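Local coordinates for GH5 (Bacteroidetes bacterium AC2a, PDB 4YHE), which is probably a cellulose-degrading glycoside hydrolase of family 5, an endoglucanase that hydrolyses beta-glucosidic bonds, at residues Y248-G261 with R301-Y313. Residues are numbered along the deposited sequence; the frame is centred on the assembly and turned at random.
Sequences YAGSAKYNEWGHTG and RASKADEEFRLYY
Tyr-313 points an edge at the face of Trp-257, its CD1 3.6 Å from Trp-257 CD2, with the ring planes at 87°. Its own face receives the edge of Tyr-248. With Tyr-312, which meets the indole obliquely, these rings form an aromatic cluster. It lies in the (beta/alpha)8 barrel of family 5, where the loop after barrel strand 236-242 packs on helix 304-323, which follows strand 291-296. Trp-257 CG is anti to the backbone N (chi1 -179°), and this turns the indole toward Tyr-312 and Tyr-313. The hydroxyl of Tyr-313 hydrogen-bonds to Asp-244 O; that of Tyr-312 hydrogen-bonds to Glu-270 OE2.

Beside the cluster, Glu-256 CG makes a CH-pi contact over one face of Phe-309, 3.9 Å from the ring centroid. Trp-257 O meets the edge of the same ring. Glu-256 OE1 accepts a hydrogen bond from the backbone N of Lys-262. A water links Glu-256 OE2 to Asp-306 OD1, which may ease the closeness of two like charges. Asp-306 OD2 also forms a salt bridge with Arg-389, the C-terminal residue.

At the polar edge, the Arg-301 guanidinium stacks on Tyr-248 in an off-centre cation-pi contact, with planes at 20°. Trp-257 CB covers the other face of that ring. Arg-301 NH1 also donates to Asn-255 OD1 at 2.8 Å, from above the amide plane. NH1 and NH2 both grip Tyr-248 O, from the same face of its carbonyl plane. A leucine here has no N-H groups, so Tyr-248 O and Asn-255 OD1 would probably lose these donors, and the ring its flat cationic stack. Arg-301 NH2 lies 2.8 Å from Tyr-248 O.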
ATOM      1  N   TYR A 248      -5.112 -11.799 -13.980  1.00 14.31           N
ATOM      2  CA  TYR A 248      -3.749 -11.734 -14.521  1.00 14.22           C
ATOM      3  C   TYR A 248      -2.692 -11.552 -13.430  1.00 13.67           C
ATOM      4  O   TYR A 248      -1.786 -12.388 -13.280  1.00 14.11           O
ATOM      5  CB  TYR A 248      -3.611 -10.622 -15.562  1.00 13.88           C
ATOM      6  CG  TYR A 248      -2.161 -10.477 -15.941  1.00 14.50           C
ATOM      7  CD1 TYR A 248      -1.513 -11.476 -16.657  1.00 15.01           C
ATOM      8  CD2 TYR A 248      -1.419  -9.410 -15.473  1.00 15.27           C
ATOM      9  CE1 TYR A 248      -0.149 -11.386 -16.937  1.00 16.12           C
ATOM     10  CE2 TYR A 248      -0.060  -9.295 -15.747  1.00 16.18           C
ATOM     11  CZ  TYR A 248       0.585 -10.296 -16.454  1.00 16.08           C
ATOM     12  OH  TYR A 248       1.957 -10.187 -16.731  1.00 17.78           O
ATOM     13  N   ALA A 249      -2.789 -10.448 -12.682  1.00 13.83           N
ATOM     14  CA  ALA A 249      -1.734 -10.044 -11.755  1.00 14.09           C
ATOM     15  C   ALA A 249      -1.644 -10.835 -10.461  1.00 14.71           C
ATOM     16  O   ALA A 249      -0.537 -11.046  -9.940  1.00 14.81           O
ATOM     17  CB  ALA A 249      -1.861  -8.568 -11.421  1.00 14.34           C
ATOM     18  N   GLY A 250      -2.795 -11.269  -9.940  1.00 14.57           N
ATOM     19  CA  GLY A 250      -2.867 -11.868  -8.641  1.00 15.01           C
ATOM     20  C   GLY A 250      -3.055 -13.371  -8.634  1.00 16.16           C
ATOM     21  O   GLY A 250      -2.218 -14.095  -8.091  1.00 17.35           O
ATOM     22  N   SER A 251      -4.130 -13.851  -9.254  1.00 16.49           N
ATOM     23  CA  SER A 251      -4.379 -15.311  -9.290  1.00 17.29           C
ATOM     24  C   SER A 251      -3.587 -15.988 -10.380  1.00 17.30           C
ATOM     25  O   SER A 251      -3.370 -17.181 -10.305  1.00 16.72           O
ATOM     26  CB  SER A 251      -5.857 -15.640  -9.450  1.00 17.06           C
ATOM     27  OG  SER A 251      -6.303 -15.243 -10.727  1.00 16.48           O
ATOM     28  N   ALA A 252      -3.172 -15.237 -11.407  1.00 16.97           N
ATOM     29  CA  ALA A 252      -2.461 -15.795 -12.563  1.00 17.74           C
ATOM     30  C   ALA A 252      -3.210 -16.923 -13.269  1.00 18.16           C
ATOM     31  O   ALA A 252      -2.595 -17.878 -13.738  1.00 17.73           O
ATOM     32  CB  ALA A 252      -1.081 -16.295 -12.148  1.00 18.38           C
ATOM     33  N   LYS A 253      -4.543 -16.837 -13.318  1.00 16.68           N
ATOM     34  CA  LYS A 253      -5.287 -17.708 -14.179  1.00 17.05           C
ATOM     35  C   LYS A 253      -4.922 -17.453 -15.631  1.00 16.54           C
ATOM     36  O   LYS A 253      -4.920 -18.391 -16.454  1.00 15.46           O
ATOM     37  CB  LYS A 253      -6.771 -17.480 -14.017  1.00 16.82           C
ATOM     38  CG  LYS A 253      -7.327 -18.058 -12.734  1.00 16.94           C
ATOM     39  CD  LYS A 253      -8.769 -17.674 -12.607  1.00 17.32           C
ATOM     40  CE  LYS A 253      -9.297 -17.891 -11.217  1.00 17.29           C
ATOM     41  NZ  LYS A 253      -9.357 -19.306 -10.842  1.00 16.79           N
ATOM     42  N   TYR A 254      -4.659 -16.192 -15.951  1.00 16.57           N
ATOM     43  CA  TYR A 254      -4.162 -15.810 -17.256  1.00 16.20           C
ATOM     44  C   TYR A 254      -2.710 -15.346 -17.126  1.00 17.43           C
ATOM     45  O   TYR A 254      -2.356 -14.665 -16.168  1.00 17.00           O
ATOM     46  CB  TYR A 254      -5.012 -14.676 -17.813  1.00 17.03           C
ATOM     47  CG  TYR A 254      -6.476 -15.039 -17.986  1.00 17.00           C
ATOM     48  CD1 TYR A 254      -7.376 -14.911 -16.923  1.00 17.23           C
ATOM     49  CD2 TYR A 254      -6.953 -15.539 -19.195  1.00 17.17           C
ATOM     50  CE1 TYR A 254      -8.718 -15.236 -17.066  1.00 17.12           C
ATOM     51  CE2 TYR A 254      -8.295 -15.870 -19.358  1.00 17.82           C
ATOM     52  CZ  TYR A 254      -9.176 -15.717 -18.281  1.00 18.16           C
ATOM     53  OH  TYR A 254     -10.504 -16.080 -18.418  1.00 18.89           O
ATOM     54  N   ASN A 255      -1.882 -15.637 -18.127  1.00 16.76           N
ATOM     55  CA  ASN A 255      -0.479 -15.312 -18.010  1.00 17.62           C
ATOM     56  C   ASN A 255       0.068 -14.368 -19.066  1.00 17.93           C
ATOM     57  O   ASN A 255       1.272 -14.200 -19.166  1.00 17.89           O
ATOM     58  CB  ASN A 255       0.323 -16.617 -17.896  1.00 19.30           C
ATOM     59  CG  ASN A 255       0.151 -17.254 -16.537  1.00 20.63           C
ATOM     60  OD1 ASN A 255       0.638 -16.735 -15.544  1.00 19.99           O
ATOM     61  ND2 ASN A 255      -0.624 -18.319 -16.476  1.00 20.51           N
ATOM     62  N   GLU A 256      -0.822 -13.727 -19.805  1.00 17.86           N
ATOM     63  CA  GLU A 256      -0.458 -12.633 -20.693  1.00 17.52           C
ATOM     64  C   GLU A 256      -1.356 -11.420 -20.409  1.00 17.83           C
ATOM     65  O   GLU A 256      -2.427 -11.550 -19.798  1.00 17.23           O
ATOM     66  CB  GLU A 256      -0.537 -13.122 -22.152  1.00 19.45           C
ATOM     67  CG  GLU A 256       0.479 -14.212 -22.477  1.00 19.68           C
ATOM     68  CD  GLU A 256       0.491 -14.702 -23.929  1.00 20.00           C
ATOM     69  OE1 GLU A 256      -0.508 -14.530 -24.654  1.00 22.10           O
ATOM     70  OE2 GLU A 256       1.525 -15.287 -24.335  1.00 21.80           O
ATOM     71  N   TRP A 257      -0.923 -10.239 -20.848  1.00 16.05           N
ATOM     72  CA  TRP A 257      -1.654  -9.001 -20.594  1.00 16.03           C
ATOM     73  C   TRP A 257      -1.399  -8.010 -21.695  1.00 17.16           C
ATOM     74  O   TRP A 257      -0.279  -7.932 -22.215  1.00 17.02           O
ATOM     75  CB  TRP A 257      -1.233  -8.389 -19.244  1.00 15.29           C
ATOM     76  CG  TRP A 257      -1.947  -7.123 -18.864  1.00 15.53           C
ATOM     77  CD1 TRP A 257      -3.162  -7.019 -18.223  1.00 15.39           C
ATOM     78  CD2 TRP A 257      -1.502  -5.781 -19.077  1.00 15.08           C
ATOM     79  NE1 TRP A 257      -3.491  -5.710 -18.039  1.00 15.09           N
ATOM     80  CE2 TRP A 257      -2.476  -4.926 -18.525  1.00 15.63           C
ATOM     81  CE3 TRP A 257      -0.350  -5.216 -19.643  1.00 15.47           C
ATOM     82  CZ2 TRP A 257      -2.351  -3.544 -18.543  1.00 15.75           C
ATOM     83  CZ3 TRP A 257      -0.246  -3.858 -19.675  1.00 15.47           C
ATOM     84  CH2 TRP A 257      -1.237  -3.026 -19.142  1.00 15.56           C
ATOM     85  N   GLY A 258      -2.451  -7.291 -22.061  1.00 17.49           N
ATOM     86  CA  GLY A 258      -2.373  -6.231 -23.035  1.00 19.31           C
ATOM     87  C   GLY A 258      -2.679  -6.668 -24.456  1.00 20.43           C
ATOM     88  O   GLY A 258      -2.994  -7.829 -24.733  1.00 20.26           O
ATOM     89  N   HIS A 259      -2.485  -5.714 -25.357  1.00 21.36           N
ATOM     90  CA  HIS A 259      -2.946  -5.822 -26.717  1.00 22.62           C
ATOM     91  C   HIS A 259      -2.206  -6.876 -27.541  1.00 23.28           C
ATOM     92  O   HIS A 259      -2.759  -7.354 -28.515  1.00 24.25           O
ATOM     93  CB  HIS A 259      -2.889  -4.454 -27.384  1.00 22.03           C
ATOM     94  CG  HIS A 259      -1.504  -4.017 -27.751  1.00 22.02           C
ATOM     95  ND1 HIS A 259      -0.616  -3.503 -26.831  1.00 22.08           N
ATOM     96  CD2 HIS A 259      -0.872  -3.983 -28.949  1.00 22.10           C
ATOM     97  CE1 HIS A 259       0.505  -3.161 -27.448  1.00 23.15           C
ATOM     98  NE2 HIS A 259       0.383  -3.468 -28.727  1.00 23.53           N
ATOM     99  N   THR A 260      -0.990  -7.255 -27.164  1.00 21.30           N
ATOM    100  CA  THR A 260      -0.299  -8.359 -27.846  1.00 21.52           C
ATOM    101  C   THR A 260      -0.489  -9.719 -27.186  1.00 21.44           C
ATOM    102  O   THR A 260      -0.061 -10.744 -27.708  1.00 20.50           O
ATOM    103  CB  THR A 260       1.223  -8.100 -27.976  1.00 22.06           C
ATOM    104  OG1 THR A 260       1.823  -7.977 -26.673  1.00 23.12           O
ATOM    105  CG2 THR A 260       1.478  -6.825 -28.768  1.00 23.06           C
ATOM    106  N   GLY A 261      -1.113  -9.746 -26.014  1.00 22.92           N
ATOM    107  CA  GLY A 261      -1.386 -11.021 -25.345  1.00 21.67           C
ATOM    108  C   GLY A 261      -2.501 -11.795 -26.017  1.00 21.48           C
ATOM    109  O   GLY A 261      -3.432 -11.213 -26.545  1.00 25.04           O
ATOM    110  N   ARG A 301       6.271 -15.242 -13.200  1.00 16.35           N
ATOM    111  CA  ARG A 301       5.886 -16.354 -14.068  1.00 17.72           C
ATOM    112  C   ARG A 301       7.011 -17.353 -14.283  1.00 19.71           C
ATOM    113  O   ARG A 301       8.187 -16.963 -14.362  1.00 21.10           O
ATOM    114  CB  ARG A 301       5.452 -15.807 -15.431  1.00 17.17           C
ATOM    115  CG  ARG A 301       4.536 -14.613 -15.346  1.00 17.07           C
ATOM    116  CD  ARG A 301       3.169 -14.940 -14.760  1.00 16.67           C
ATOM    117  NE  ARG A 301       2.643 -13.786 -14.031  1.00 16.92           N
ATOM    118  CZ  ARG A 301       1.368 -13.398 -13.983  1.00 17.16           C
ATOM    119  NH1 ARG A 301       0.411 -14.053 -14.626  1.00 17.19           N
ATOM    120  NH2 ARG A 301       1.048 -12.327 -13.277  1.00 17.28           N
ATOM    121  N   ALA A 302       6.657 -18.622 -14.478  1.00 21.54           N
ATOM    122  CA  ALA A 302       7.686 -19.667 -14.733  1.00 23.90           C
ATOM    123  C   ALA A 302       8.351 -19.593 -16.125  1.00 23.74           C
ATOM    124  O   ALA A 302       9.571 -19.728 -16.266  1.00 22.84           O
ATOM    125  CB  ALA A 302       7.107 -21.051 -14.462  1.00 24.89           C
ATOM    126  N   SER A 303       7.555 -19.305 -17.140  1.00 24.25           N
ATOM    127  CA  SER A 303       8.034 -19.208 -18.520  1.00 24.08           C
ATOM    128  C   SER A 303       8.662 -17.857 -18.801  1.00 25.53           C
ATOM    129  O   SER A 303       8.164 -16.826 -18.366  1.00 23.52           O
ATOM    130  CB  SER A 303       6.856 -19.510 -19.479  1.00 25.60           C
ATOM    131  OG  SER A 303       6.602 -18.474 -20.418  1.00 26.54           O
ATOM    132  N   LYS A 304       9.769 -17.831 -19.534  1.00 26.43           N
ATOM    133  CA  LYS A 304      10.398 -16.551 -19.861  1.00 28.61           C
ATOM    134  C   LYS A 304       9.516 -15.678 -20.720  1.00 26.00           C
ATOM    135  O   LYS A 304       9.508 -14.464 -20.575  1.00 25.29           O
ATOM    136  CB  LYS A 304      11.710 -16.759 -20.619  1.00 34.33           C
ATOM    137  CG  LYS A 304      12.819 -17.334 -19.767  1.00 38.61           C
ATOM    138  CD  LYS A 304      14.152 -17.235 -20.486  1.00 42.99           C
ATOM    139  CE  LYS A 304      15.248 -17.832 -19.630  1.00 46.28           C
ATOM    140  NZ  LYS A 304      16.582 -17.640 -20.256  1.00 49.91           N
ATOM    141  N   ALA A 305       8.825 -16.281 -21.676  1.00 24.14           N
ATOM    142  CA  ALA A 305       7.951 -15.525 -22.548  1.00 22.50           C
ATOM    143  C   ALA A 305       6.831 -14.894 -21.707  1.00 20.37           C
ATOM    144  O   ALA A 305       6.507 -13.713 -21.883  1.00 18.30           O
ATOM    145  CB  ALA A 305       7.382 -16.412 -23.659  1.00 22.26           C
ATOM    146  N   ASP A 306       6.246 -15.667 -20.784  1.00 19.70           N
ATOM    147  CA  ASP A 306       5.254 -15.074 -19.858  1.00 19.17           C
ATOM    148  C   ASP A 306       5.829 -13.946 -18.973  1.00 17.55           C
ATOM    149  O   ASP A 306       5.186 -12.890 -18.772  1.00 16.40           O
ATOM    150  CB  ASP A 306       4.583 -16.122 -18.951  1.00 19.26           C
ATOM    151  CG  ASP A 306       3.649 -17.070 -19.703  1.00 20.01           C
ATOM    152  OD1 ASP A 306       3.337 -16.855 -20.889  1.00 20.74           O
ATOM    153  OD2 ASP A 306       3.173 -18.018 -19.058  1.00 19.53           O
ATOM    154  N   GLU A 307       7.034 -14.161 -18.468  1.00 17.64           N
ATOM    155  CA  GLU A 307       7.696 -13.147 -17.664  1.00 18.90           C
ATOM    156  C   GLU A 307       7.848 -11.847 -18.439  1.00 18.65           C
ATOM    157  O   GLU A 307       7.737 -10.795 -17.853  1.00 16.10           O
ATOM    158  CB  GLU A 307       9.049 -13.639 -17.105  1.00 18.08           C
ATOM    159  CG  GLU A 307       9.689 -12.708 -16.057  1.00 18.99           C
ATOM    160  CD  GLU A 307       8.950 -12.649 -14.712  1.00 18.29           C
ATOM    161  OE1 GLU A 307       7.878 -13.296 -14.571  1.00 17.72           O
ATOM    162  OE2 GLU A 307       9.454 -11.956 -13.787  1.00 18.03           O
ATOM    163  N   GLU A 308       8.051 -11.909 -19.757  1.00 19.15           N
ATOM    164  CA  GLU A 308       8.164 -10.653 -20.520  1.00 20.17           C
ATOM    165  C   GLU A 308       6.882  -9.825 -20.457  1.00 20.33           C
ATOM    166  O   GLU A 308       6.930  -8.580 -20.428  1.00 18.54           O
ATOM    167  CB  GLU A 308       8.583 -10.905 -21.974  1.00 22.62           C
ATOM    168  CG  GLU A 308      10.049 -11.348 -22.148  1.00 23.95           C
ATOM    169  CD  GLU A 308      11.056 -10.353 -21.603  1.00 24.72           C
ATOM    170  OE1 GLU A 308      10.948  -9.172 -21.908  1.00 25.18           O
ATOM    171  OE2 GLU A 308      11.963 -10.754 -20.868  1.00 31.21           O
ATOM    172  N   PHE A 309       5.728 -10.505 -20.404  1.00 19.17           N
ATOM    173  CA  PHE A 309       4.477  -9.797 -20.227  1.00 18.74           C
ATOM    174  C   PHE A 309       4.336  -9.099 -18.879  1.00 17.52           C
ATOM    175  O   PHE A 309       3.803  -8.023 -18.833  1.00 17.77           O
ATOM    176  CB  PHE A 309       3.288 -10.713 -20.466  1.00 18.98           C
ATOM    177  CG  PHE A 309       3.023 -10.942 -21.919  1.00 19.01           C
ATOM    178  CD1 PHE A 309       2.264 -10.046 -22.643  1.00 19.39           C
ATOM    179  CD2 PHE A 309       3.587 -12.037 -22.570  1.00 19.53           C
ATOM    180  CE1 PHE A 309       2.036 -10.251 -24.006  1.00 19.30           C
ATOM    181  CE2 PHE A 309       3.361 -12.245 -23.912  1.00 18.36           C
ATOM    182  CZ  PHE A 309       2.600 -11.344 -24.632  1.00 18.69           C
ATOM    183  N   ARG A 310       4.793  -9.735 -17.800  1.00 17.83           N
ATOM    184  CA  ARG A 310       4.869  -9.112 -16.486  1.00 16.47           C
ATOM    185  C   ARG A 310       5.750  -7.833 -16.487  1.00 16.99           C
ATOM    186  O   ARG A 310       5.385  -6.804 -15.917  1.00 15.42           O
ATOM    187  CB  ARG A 310       5.361 -10.148 -15.468  1.00 16.99           C
ATOM    188  CG  ARG A 310       5.417  -9.623 -14.030  1.00 16.35           C
ATOM    189  CD  ARG A 310       6.411 -10.410 -13.209  1.00 15.75           C
ATOM    190  NE  ARG A 310       6.326 -10.165 -11.788  1.00 15.58           N
ATOM    191  CZ  ARG A 310       7.231 -10.532 -10.876  1.00 14.53           C
ATOM    192  NH1 ARG A 310       8.358 -11.117 -11.215  1.00 13.96           N
ATOM    193  NH2 ARG A 310       7.023 -10.261  -9.612  1.00 15.14           N
ATOM    194  N   LEU A 311       6.890  -7.889 -17.155  1.00 16.91           N
ATOM    195  CA  LEU A 311       7.773  -6.733 -17.249  1.00 18.44           C
ATOM    196  C   LEU A 311       7.122  -5.620 -18.055  1.00 17.43           C
ATOM    197  O   LEU A 311       7.204  -4.469 -17.658  1.00 16.31           O
ATOM    198  CB  LEU A 311       9.141  -7.107 -17.841  1.00 18.66           C
ATOM    199  CG  LEU A 311       9.948  -8.175 -17.128  1.00 20.81           C
ATOM    200  CD1 LEU A 311      11.355  -8.317 -17.728  1.00 21.62           C
ATOM    201  CD2 LEU A 311      10.095  -7.836 -15.655  1.00 20.77           C
ATOM    202  N   TYR A 312       6.461  -5.985 -19.157  1.00 17.34           N
ATOM    203  CA  TYR A 312       5.656  -5.058 -19.963  1.00 17.21           C
ATOM    204  C   TYR A 312       4.584  -4.402 -19.117  1.00 16.37           C
ATOM    205  O   TYR A 312       4.424  -3.211 -19.135  1.00 15.62           O
ATOM    206  CB  TYR A 312       5.017  -5.768 -21.174  1.00 17.58           C
ATOM    207  CG  TYR A 312       4.029  -4.915 -21.911  1.00 17.81           C
ATOM    208  CD1 TYR A 312       4.464  -3.821 -22.676  1.00 17.93           C
ATOM    209  CD2 TYR A 312       2.660  -5.177 -21.862  1.00 16.99           C
ATOM    210  CE1 TYR A 312       3.570  -3.014 -23.336  1.00 17.95           C
ATOM    211  CE2 TYR A 312       1.759  -4.387 -22.553  1.00 18.06           C
ATOM    212  CZ  TYR A 312       2.224  -3.299 -23.288  1.00 18.18           C
ATOM    213  OH  TYR A 312       1.378  -2.488 -23.970  1.00 19.79           O
ATOM    214  N   TYR A 313       3.853  -5.197 -18.347  1.00 16.29           N
ATOM    215  CA  TYR A 313       2.875  -4.633 -17.425  1.00 15.33           C
ATOM    216  C   TYR A 313       3.468  -3.576 -16.495  1.00 14.59           C
ATOM    217  O   TYR A 313       2.922  -2.488 -16.385  1.00 14.84           O
ATOM    218  CB  TYR A 313       2.240  -5.795 -16.680  1.00 16.28           C
ATOM    219  CG  TYR A 313       1.291  -5.480 -15.563  1.00 16.66           C
ATOM    220  CD1 TYR A 313      -0.061  -5.218 -15.813  1.00 17.94           C
ATOM    221  CD2 TYR A 313       1.703  -5.547 -14.251  1.00 15.81           C
ATOM    222  CE1 TYR A 313      -0.962  -5.021 -14.772  1.00 16.69           C
ATOM    223  CE2 TYR A 313       0.811  -5.346 -13.207  1.00 16.02           C
ATOM    224  CZ  TYR A 313      -0.513  -5.077 -13.468  1.00 15.95           C
ATOM    225  OH  TYR A 313      -1.384  -4.893 -12.432  1.00 14.95           O
TER
HETATM  226  O   HOH W   1       2.912 -12.615 -17.480  1.00 16.47           O
HETATM  227  O   HOH W   2       3.915 -15.688 -23.159  1.00 24.48           O